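Side-chain contacts in glucosamine--fructose-6-phosphate aminotransferase [isomerizing] (Francisella tularensis subsp. tularensis, PDB 3TBF), which probably converts fructose 6-phosphate into glucosamine 6-phosphate with glutamine-derived nitrogen, here represented by its C-terminal domain: residues G63-A68 with T168-A173; E77-V82 with H332-P337; K212-I217 with L344-Y349; V280-N285 with V338-P343. All coordinates share one frame; numbering follows the deposited sequence.

How the contacts relate
Three of the four contacts, 2, 3 and 4, follow one helix, 335-355, from its start onward, and their centres spread accordingly: contacts 3 and 4 lie 11 Å apart, contacts 2 and 3 lie 26 Å apart. Contact 1 shares helix 63-80 with contact 2, at a centre-to-centre distance of 14 Å, and meets contact 4 directly where Thr168 CG2 packs 3.8 Å from Val338 CG1. Contacts 1 and 4 belong to different SIS domains, so this junction joins the two halves of the chain. By family resemblance, the N-terminal end of helix 63-80, in contact 1, probably borders the sugar-phosphate site.

Contact 1 (G63-A68 with T168-A173); sequences GTSYNA and TTQLVA
Ala68 and Leu171 form the tight half of this helix pair. The methyl CD1 of Leu171 lies against the backbone of the facing helix, 3.6 Å from Ala68 CA, and also meets Ala68 CB at 3.7 Å. With only a methyl at position 68, the leucine branch can come down onto the helix surface itself. The second torsion of Leu171 is nearly eclipsed (chi2 5°), an unusual and probably strained shape that carries CD1 across to the alanine. The two helix segments approach to 9.4 Å between axes and cross at -33°. Both belong to the first SIS domain, an alpha-beta-alpha sandwich in which helix 63-80 follows strand 56-61; in related SIS domains this strand-to-helix turn commonly helps to receive the sugar phosphate. The other half is looser, and its serine is partly exposed while Gln170 is buried. Here Ser65 OG gives a long hydrogen bond of 3.3 Å to Gln170 OE1, reached by the extended glutamine chain. The bond is poorly directed, for the hydroxyl comes in almost broadside to the C=O (98° at the oxygen) and is tilted 27° from the carbonyl plane. Away from Gln170, Thr64 OG1 bonds to Lys248 and Glu244, and Asn67 ND2 bonds to the second carboxylate oxygen of Glu244, both residues lying on helix 238-253 of the second SIS domain.

Contact 2 (E77-V82 with H332-P337); sequences EKYAKV and HDFSAP
Asp333 OD2 receives two side-chain donors from consecutive residues, Lys78 and Tyr79. The ammonium NZ of Lys78 reaches OD2 at 2.8 Å on its syn lone pair, completing a salt bridge, while Tyr79 OH donates to OD2 at 2.7 Å from the anti side, 35° out of the carboxylate plane. Such a double grip, with a cation among the donors, would be expected to favour the charged carboxylate. A water tightens the junction further: it donates to Tyr79 OH and accepts from the backbone N of Asp333 at 2.8 Å, so the phenol is at once donor and acceptor. The tyrosine ring is sandwiched as well. Phe334 CE2 sits 3.7 Å above the centre of one face, the two ring planes inclined by 35°, and Lys78 CG lies near the rim of the opposite face. With CG anti to the backbone N (chi1 174°) and the chain extended beyond it, the lysine can flank the ring and still carry NZ to the aspartate. In fold terms, the last turn of helix 63-80, widened to a pi-type turn, is thus tied to the loop leading into helix 335-355, linking the first SIS domain to the second. That loop is itself positioned from outside: Glu199 OE2 accepts the backbone N-H groups of Phe334 and Ser335, and Trp75 NE1 donates to Asp333 O. Farther out, Tyr196 meets the Tyr79 ring edge-to-face, and Asp96 of the second subunit packs on Lys78.

Contact 3 (K212-I217 with L344-Y349); sequences KLDTEI and LQLLSY
In the helix that brings Leu346 and Leu347 against Asp214 and Ile217, the carbonyl oxygen of Gln345 is gripped twice. Tyr349 N makes the regular helical bond to it at 3.0 Å, and Ser348 OG adds a second, approaching at a C=O...donor angle of 126° with a 27° tilt from the carbonyl plane. The serine hydroxyl is thus turned back onto its own helix. Across to segment 212-217 no hydrogen bond is made, and the joining is apolar. Ile217 divides its two branches between neighbouring leucines. Its CG2 settles on the backbone, 3.6 Å from Leu347 CA, while its CD1 reaches Leu346 CB at 4.0 Å, the two side chains crossing at about a right angle. Leu346 answers in the other direction: its CD1 lies over the first turn of helix 214-221, 3.7 Å from Asp214 CA and 3.9 Å from Asp214 CB. The carboxylate of Asp214 swings clear of this apolar patch (chi1 -174°) and is bound by Tyr19 OH and by His350 NE2, the latter just beyond Leu344-Tyr349 on the same helix. Ile18 of helix 13-19 packs on Leu346, and Leu326 of strand 324-328, an edge strand of the second SIS sheet, packs on Ile217. The short helix 214-221 therefore lies between that sheet edge and the back half of helix 335-355.

Contact 4 (V280-N285 with V338-P343); sequences VAVVPN and VVFTIP
Strand 280-283 passes over helix segment 338-343 with Val282 and Phe340 as the facing pair, their CA atoms 7.0 Å apart. One methyl of the valine does most of the work. Val282 CG1, set anti to the backbone N (chi1 163°), descends onto one face of the Phe340 ring in a CH-pi contact, 3.7 Å from the ring centroid and 18° off the normal. It is shifted toward the rim, so its closest carbon is CG, at 3.6 Å. Beyond the strand end the chain continues past the far part of the ring, where Pro284 CB approaches Phe340 CE2 obliquely at 4.0 Å. Val283, whose side chain points the other way, contributes only its carbonyl oxygen, 4.1 Å from Phe340 CZ. This is sheet-to-helix packing of the second SIS domain: strand 278-283 is the middle of five parallel strands, and helix 335-355 lies against one face of the sheet. Tyr238 of helix 238-253 also touches Val282, Pro284 and Phe340, closing the cluster from a third element. The helix is kinked at Pro343, whose ring nitrogen has no N-H to give to the preceding turn. With no hydrogen bond between the two segments, and all four touching residues buried, the pairing of strand and helix here probably rests on burial of apolar surface, dispersion and the fit of aliphatic groups to an aromatic ring.

Contact 1 (G63-A68 with T168-A173)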
# COMPACT_ATOMS: atom_id res chain seq x y z
N GLY A 63 8.56 3.14 6.90
CA GLY A 63 7.81 3.92 7.83
C GLY A 63 7.44 5.26 7.27
O GLY A 63 7.01 5.39 6.16
N THR A 64 7.67 6.29 8.05
CA THR A 64 7.35 7.64 7.70
C THR A 64 8.06 8.10 6.44
O THR A 64 7.48 8.87 5.65
CB THR A 64 7.74 8.54 8.89
OG1 THR A 64 6.69 8.46 9.85
CG2 THR A 64 7.89 9.95 8.49
N SER A 65 9.31 7.68 6.27
CA SER A 65 10.07 8.01 5.08
C SER A 65 9.45 7.36 3.82
O SER A 65 9.46 7.92 2.72
CB SER A 65 11.53 7.59 5.28
OG SER A 65 12.13 8.33 6.40
N TYR A 66 8.83 6.20 3.98
CA TYR A 66 8.14 5.61 2.87
C TYR A 66 6.89 6.41 2.54
O TYR A 66 6.61 6.67 1.37
CB TYR A 66 7.85 4.14 3.15
CG TYR A 66 6.89 3.46 2.24
CD1 TYR A 66 7.31 2.98 1.02
CD2 TYR A 66 5.58 3.26 2.63
CE1 TYR A 66 6.43 2.32 0.19
CE2 TYR A 66 4.68 2.62 1.82
CZ TYR A 66 5.11 2.14 0.61
OH TYR A 66 4.19 1.52 -0.20
N ASN A 67 6.16 6.86 3.55
CA ASN A 67 5.04 7.75 3.30
C ASN A 67 5.45 9.03 2.57
O ASN A 67 4.74 9.49 1.68
CB ASN A 67 4.34 8.05 4.60
CG ASN A 67 3.76 6.81 5.24
OD1 ASN A 67 3.53 5.84 4.57
ND2 ASN A 67 3.61 6.83 6.56
N ALA A 68 6.64 9.56 2.86
CA ALA A 68 7.07 10.74 2.13
C ALA A 68 7.30 10.40 0.66
O ALA A 68 6.89 11.13 -0.23
CB ALA A 68 8.37 11.38 2.77
N THR A 168 8.26 16.40 7.22
CA THR A 168 8.00 17.57 6.42
C THR A 168 9.22 18.04 5.65
O THR A 168 9.07 18.40 4.50
CB THR A 168 7.39 18.68 7.26
OG1 THR A 168 8.18 18.91 8.43
CG2 THR A 168 5.94 18.32 7.61
N THR A 169 10.41 17.98 6.26
CA THR A 169 11.62 18.29 5.54
C THR A 169 11.98 17.28 4.49
O THR A 169 12.59 17.63 3.45
CB THR A 169 12.84 18.50 6.48
OG1 THR A 169 13.13 17.30 7.19
CG2 THR A 169 12.58 19.62 7.47
N GLN A 170 11.61 16.01 4.69
CA GLN A 170 11.79 15.04 3.59
C GLN A 170 10.89 15.37 2.43
O GLN A 170 11.32 15.36 1.29
CB GLN A 170 11.63 13.62 4.04
CG GLN A 170 12.78 13.14 4.92
CD GLN A 170 12.40 11.91 5.72
OE1 GLN A 170 11.30 11.39 5.58
NE2 GLN A 170 13.32 11.41 6.54
N LEU A 171 9.65 15.72 2.71
CA LEU A 171 8.75 16.20 1.66
C LEU A 171 9.34 17.41 0.93
O LEU A 171 9.40 17.45 -0.27
CB LEU A 171 7.42 16.59 2.25
CG LEU A 171 6.17 15.65 2.27
CD1 LEU A 171 6.38 14.27 1.75
CD2 LEU A 171 5.54 15.62 3.63
N VAL A 172 9.80 18.40 1.65
CA VAL A 172 10.33 19.56 1.00
C VAL A 172 11.54 19.19 0.13
O VAL A 172 11.63 19.62 -1.02
CB VAL A 172 10.65 20.67 2.01
CG1 VAL A 172 11.52 21.75 1.40
CG2 VAL A 172 9.39 21.32 2.51
N ALA A 173 12.47 18.37 0.64
CA ALA A 173 13.61 17.97 -0.17
C ALA A 173 13.14 17.30 -1.46
O ALA A 173 13.72 17.51 -2.53
CB ALA A 173 14.53 17.06 0.62

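Contact 2 (E77-V82 with H332-P337)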
# COMPACT_ATOMS: atom_id res chain seq x y z
N GLU A 77 6.06 12.21 -11.13
CA GLU A 77 5.38 11.84 -12.34
C GLU A 77 4.69 13.01 -13.01
O GLU A 77 4.84 13.20 -14.20
CB GLU A 77 4.42 10.68 -12.04
CG GLU A 77 5.21 9.41 -11.68
CD GLU A 77 4.61 8.08 -12.20
OE1 GLU A 77 3.44 8.09 -12.70
OE2 GLU A 77 5.36 7.06 -12.08
N LYS A 78 4.00 13.83 -12.23
CA LYS A 78 3.23 14.91 -12.77
C LYS A 78 4.07 16.08 -13.27
O LYS A 78 3.79 16.59 -14.35
CB LYS A 78 2.27 15.45 -11.69
CG LYS A 78 1.50 16.70 -12.09
CD LYS A 78 0.31 16.99 -11.14
CE LYS A 78 -0.39 18.27 -11.57
NZ LYS A 78 -1.53 18.62 -10.68
N TYR A 79 5.07 16.51 -12.49
CA TYR A 79 5.87 17.68 -12.80
C TYR A 79 7.16 17.39 -13.50
O TYR A 79 7.48 18.05 -14.46
CB TYR A 79 6.16 18.49 -11.53
CG TYR A 79 4.95 19.14 -10.95
CD1 TYR A 79 4.46 20.33 -11.48
CD2 TYR A 79 4.27 18.57 -9.91
CE1 TYR A 79 3.30 20.95 -10.95
CE2 TYR A 79 3.12 19.17 -9.38
CZ TYR A 79 2.65 20.36 -9.90
OH TYR A 79 1.54 20.92 -9.33
N ALA A 80 7.95 16.43 -13.04
CA ALA A 80 9.18 16.03 -13.75
C ALA A 80 8.95 15.06 -14.90
O ALA A 80 9.84 14.85 -15.71
CB ALA A 80 10.15 15.44 -12.81
N LYS A 81 7.78 14.42 -14.93
CA LYS A 81 7.46 13.41 -15.92
C LYS A 81 8.47 12.27 -16.02
O LYS A 81 8.72 11.74 -17.10
CB LYS A 81 7.29 14.06 -17.28
CG LYS A 81 6.44 15.28 -17.21
CD LYS A 81 5.28 15.26 -18.12
CE LYS A 81 4.16 16.12 -17.52
NZ LYS A 81 2.90 15.35 -17.07
N VAL A 82 9.03 11.87 -14.90
CA VAL A 82 9.85 10.69 -14.85
C VAL A 82 9.06 9.60 -14.13
O VAL A 82 8.45 9.86 -13.13
CB VAL A 82 11.16 10.98 -14.16
CG1 VAL A 82 12.09 9.77 -14.17
CG2 VAL A 82 11.80 12.15 -14.87
N HIS A 332 -1.12 24.95 -2.76
CA HIS A 332 -1.35 24.08 -3.91
C HIS A 332 -0.62 22.72 -3.79
O HIS A 332 -0.46 22.18 -2.70
CB HIS A 332 -1.03 24.86 -5.19
CG HIS A 332 -1.82 26.13 -5.33
ND1 HIS A 332 -3.20 26.15 -5.28
CD2 HIS A 332 -1.43 27.41 -5.50
CE1 HIS A 332 -3.62 27.40 -5.41
NE2 HIS A 332 -2.56 28.18 -5.55
N ASP A 333 -0.18 22.15 -4.90
CA ASP A 333 0.28 20.76 -4.88
C ASP A 333 1.51 20.55 -4.06
O ASP A 333 1.73 19.48 -3.51
CB ASP A 333 0.61 20.25 -6.28
CG ASP A 333 -0.63 19.85 -7.08
OD1 ASP A 333 -1.79 19.90 -6.53
OD2 ASP A 333 -0.39 19.43 -8.27
N PHE A 334 2.36 21.56 -4.01
CA PHE A 334 3.62 21.36 -3.35
C PHE A 334 3.48 21.68 -1.86
O PHE A 334 3.99 20.93 -1.00
CB PHE A 334 4.74 22.13 -4.01
CG PHE A 334 5.21 21.52 -5.28
CD1 PHE A 334 5.93 20.36 -5.28
CD2 PHE A 334 4.99 22.13 -6.48
CE1 PHE A 334 6.41 19.79 -6.48
CE2 PHE A 334 5.49 21.59 -7.65
CZ PHE A 334 6.20 20.41 -7.63
N SER A 335 2.74 22.75 -1.55
CA SER A 335 2.63 23.16 -0.18
C SER A 335 1.63 22.38 0.61
O SER A 335 1.87 22.08 1.77
CB SER A 335 2.34 24.69 -0.09
OG SER A 335 1.11 25.07 -0.69
N ALA A 336 0.51 22.02 0.01
CA ALA A 336 -0.62 21.52 0.78
C ALA A 336 -0.32 20.22 1.46
O ALA A 336 -0.71 20.03 2.60
CB ALA A 336 -1.92 21.45 -0.06
N PRO A 337 0.41 19.32 0.81
CA PRO A 337 0.73 18.08 1.55
C PRO A 337 1.49 18.28 2.86
O PRO A 337 1.24 17.59 3.86
CB PRO A 337 1.59 17.30 0.55
CG PRO A 337 1.02 17.78 -0.82
CD PRO A 337 0.86 19.27 -0.59
O HOH W 1 1.09 23.20 -7.21

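Contact 3 (K212-I217 with L344-Y349)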
# COMPACT_ATOMS: atom_id res chain seq x y z
N LYS A 212 -1.49 27.46 14.26
CA LYS A 212 -2.54 28.15 15.00
C LYS A 212 -3.69 27.29 15.41
O LYS A 212 -4.41 27.67 16.31
CB LYS A 212 -3.13 29.29 14.18
CG LYS A 212 -2.72 30.63 14.64
CD LYS A 212 -1.22 30.88 14.49
CE LYS A 212 -0.95 32.37 14.12
NZ LYS A 212 -0.56 33.14 15.29
N LEU A 213 -3.87 26.13 14.75
CA LEU A 213 -5.01 25.28 15.07
C LEU A 213 -4.78 24.47 16.34
O LEU A 213 -5.65 23.69 16.75
CB LEU A 213 -5.31 24.35 13.91
CG LEU A 213 -5.58 24.99 12.56
CD1 LEU A 213 -5.91 23.86 11.60
CD2 LEU A 213 -6.76 26.02 12.62
N ASP A 214 -3.62 24.64 16.93
CA ASP A 214 -3.21 23.87 18.12
C ASP A 214 -4.30 23.81 19.20
O ASP A 214 -4.77 22.72 19.57
CB ASP A 214 -1.90 24.46 18.64
CG ASP A 214 -1.28 23.68 19.78
OD1 ASP A 214 -1.87 22.79 20.34
OD2 ASP A 214 -0.14 24.03 20.17
N THR A 215 -4.73 24.97 19.66
CA THR A 215 -5.73 25.08 20.72
C THR A 215 -7.03 24.39 20.35
O THR A 215 -7.55 23.60 21.16
CB THR A 215 -5.93 26.60 21.10
OG1 THR A 215 -4.71 27.09 21.70
CG2 THR A 215 -7.11 26.81 22.04
N GLU A 216 -7.58 24.64 19.16
CA GLU A 216 -8.79 23.94 18.73
C GLU A 216 -8.59 22.41 18.64
O GLU A 216 -9.52 21.64 18.96
CB GLU A 216 -9.25 24.42 17.36
CG GLU A 216 -10.34 25.49 17.42
CD GLU A 216 -10.16 26.65 16.44
OE1 GLU A 216 -9.11 26.79 15.74
OE2 GLU A 216 -11.11 27.46 16.42
N ILE A 217 -7.40 21.98 18.20
CA ILE A 217 -7.15 20.54 18.12
C ILE A 217 -7.06 19.93 19.51
O ILE A 217 -7.56 18.80 19.72
CB ILE A 217 -5.93 20.19 17.29
CG1 ILE A 217 -6.20 20.53 15.82
CG2 ILE A 217 -5.59 18.74 17.42
CD1 ILE A 217 -4.95 20.79 15.04
N LEU A 344 -2.42 17.00 11.70
CA LEU A 344 -2.48 15.62 11.99
C LEU A 344 -1.41 15.32 13.03
O LEU A 344 -1.60 14.47 13.91
CB LEU A 344 -2.30 14.83 10.71
CG LEU A 344 -3.30 15.11 9.56
CD1 LEU A 344 -3.12 14.11 8.39
CD2 LEU A 344 -4.74 15.06 10.08
N GLN A 345 -0.29 16.02 13.00
CA GLN A 345 0.74 15.78 14.02
C GLN A 345 0.22 16.28 15.33
O GLN A 345 0.42 15.64 16.34
CB GLN A 345 2.05 16.47 13.72
CG GLN A 345 2.63 16.15 12.41
CD GLN A 345 3.73 17.10 12.01
OE1 GLN A 345 3.67 18.32 12.27
NE2 GLN A 345 4.77 16.55 11.40
N LEU A 346 -0.43 17.44 15.32
CA LEU A 346 -0.95 18.03 16.55
C LEU A 346 -2.06 17.16 17.15
O LEU A 346 -2.15 16.99 18.37
CB LEU A 346 -1.45 19.44 16.30
CG LEU A 346 -0.39 20.54 16.11
CD1 LEU A 346 -1.01 21.93 15.81
CD2 LEU A 346 0.48 20.69 17.31
N LEU A 347 -2.84 16.55 16.30
CA LEU A 347 -3.89 15.69 16.73
C LEU A 347 -3.30 14.55 17.47
O LEU A 347 -3.80 14.15 18.53
CB LEU A 347 -4.68 15.17 15.55
CG LEU A 347 -5.92 14.30 15.92
CD1 LEU A 347 -6.91 15.02 16.86
CD2 LEU A 347 -6.64 13.78 14.67
N SER A 348 -2.25 13.98 16.92
CA SER A 348 -1.71 12.80 17.52
C SER A 348 -1.01 13.15 18.82
O SER A 348 -1.05 12.36 19.75
CB SER A 348 -0.75 12.04 16.57
OG SER A 348 0.52 12.69 16.55
N TYR A 349 -0.41 14.33 18.88
CA TYR A 349 0.17 14.79 20.13
C TYR A 349 -0.87 14.92 21.22
O TYR A 349 -0.74 14.34 22.28
CB TYR A 349 0.90 16.11 19.95
CG TYR A 349 1.35 16.71 21.27
CD1 TYR A 349 2.51 16.26 21.91
CD2 TYR A 349 0.59 17.72 21.89
CE1 TYR A 349 2.93 16.82 23.14
CE2 TYR A 349 0.98 18.26 23.12
CZ TYR A 349 2.15 17.81 23.74
OH TYR A 349 2.50 18.35 24.94

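Contact 4 (V280-N285 with V338-P343)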
# COMPACT_ATOMS: atom_id res chain seq x y z
N VAL A 280 -11.09 10.94 10.26
CA VAL A 280 -10.29 12.15 10.09
C VAL A 280 -9.93 12.27 8.61
O VAL A 280 -9.40 11.33 8.00
CB VAL A 280 -9.04 12.11 10.92
CG1 VAL A 280 -8.29 13.37 10.69
CG2 VAL A 280 -9.35 11.94 12.41
N ALA A 281 -10.26 13.39 8.01
CA ALA A 281 -10.00 13.53 6.60
C ALA A 281 -9.42 14.89 6.29
O ALA A 281 -9.67 15.89 6.97
CB ALA A 281 -11.30 13.27 5.77
N VAL A 282 -8.70 14.92 5.19
CA VAL A 282 -8.04 16.08 4.68
C VAL A 282 -8.75 16.39 3.37
O VAL A 282 -8.82 15.55 2.49
CB VAL A 282 -6.55 15.75 4.43
CG1 VAL A 282 -5.89 16.77 3.53
CG2 VAL A 282 -5.76 15.59 5.82
N VAL A 283 -9.31 17.61 3.26
CA VAL A 283 -10.10 18.03 2.12
C VAL A 283 -9.48 19.26 1.45
O VAL A 283 -9.75 20.40 1.82
CB VAL A 283 -11.52 18.33 2.57
CG1 VAL A 283 -12.40 18.59 1.38
CG2 VAL A 283 -12.08 17.16 3.40
N PRO A 284 -8.61 19.04 0.47
CA PRO A 284 -7.88 20.11 -0.16
C PRO A 284 -8.61 20.84 -1.31
O PRO A 284 -9.67 20.42 -1.80
CB PRO A 284 -6.69 19.37 -0.75
CG PRO A 284 -7.27 18.08 -1.21
CD PRO A 284 -8.27 17.73 -0.13
N ASN A 285 -7.98 21.90 -1.77
CA ASN A 285 -8.49 22.71 -2.88
C ASN A 285 -7.93 22.23 -4.21
O ASN A 285 -6.97 22.80 -4.72
CB ASN A 285 -8.09 24.17 -2.69
CG ASN A 285 -8.63 25.07 -3.79
OD1 ASN A 285 -9.73 24.87 -4.30
ND2 ASN A 285 -7.84 26.07 -4.16
N VAL A 338 2.44 19.20 2.85
CA VAL A 338 3.16 19.58 4.05
C VAL A 338 2.23 20.29 5.05
O VAL A 338 2.20 19.93 6.21
CB VAL A 338 4.34 20.53 3.72
CG1 VAL A 338 5.06 20.91 5.02
CG2 VAL A 338 5.28 19.91 2.70
N VAL A 339 1.47 21.28 4.59
CA VAL A 339 0.62 22.05 5.51
C VAL A 339 -0.42 21.17 6.21
O VAL A 339 -0.61 21.23 7.43
CB VAL A 339 -0.01 23.23 4.83
CG1 VAL A 339 -0.97 24.03 5.81
CG2 VAL A 339 1.08 24.18 4.29
N PHE A 340 -1.01 20.24 5.48
CA PHE A 340 -2.08 19.46 6.06
C PHE A 340 -1.51 18.44 7.02
O PHE A 340 -2.29 17.90 7.80
CB PHE A 340 -2.87 18.78 4.99
CG PHE A 340 -3.94 19.61 4.43
CD1 PHE A 340 -4.96 20.07 5.26
CD2 PHE A 340 -3.99 19.90 3.09
CE1 PHE A 340 -5.99 20.82 4.76
CE2 PHE A 340 -5.00 20.65 2.59
CZ PHE A 340 -6.01 21.13 3.42
N THR A 341 -0.20 18.14 6.94
CA THR A 341 0.44 17.24 7.89
C THR A 341 0.43 17.76 9.31
O THR A 341 0.25 17.00 10.26
CB THR A 341 1.91 16.89 7.50
OG1 THR A 341 1.91 16.19 6.27
CG2 THR A 341 2.54 15.93 8.45
N ILE A 342 0.56 19.08 9.46
CA ILE A 342 0.73 19.68 10.76
C ILE A 342 -0.44 19.39 11.73
O ILE A 342 -0.21 19.00 12.86
CB ILE A 342 0.96 21.17 10.63
CG1 ILE A 342 2.15 21.53 9.69
CG2 ILE A 342 1.16 21.79 11.97
CD1 ILE A 342 3.49 20.80 9.86
N PRO A 343 -1.69 19.61 11.31
CA PRO A 343 -2.81 19.34 12.14
C PRO A 343 -2.85 17.90 12.58
O PRO A 343 -3.31 17.60 13.68
CB PRO A 343 -4.04 19.60 11.21
CG PRO A 343 -3.56 20.34 10.04
CD PRO A 343 -2.07 20.38 10.09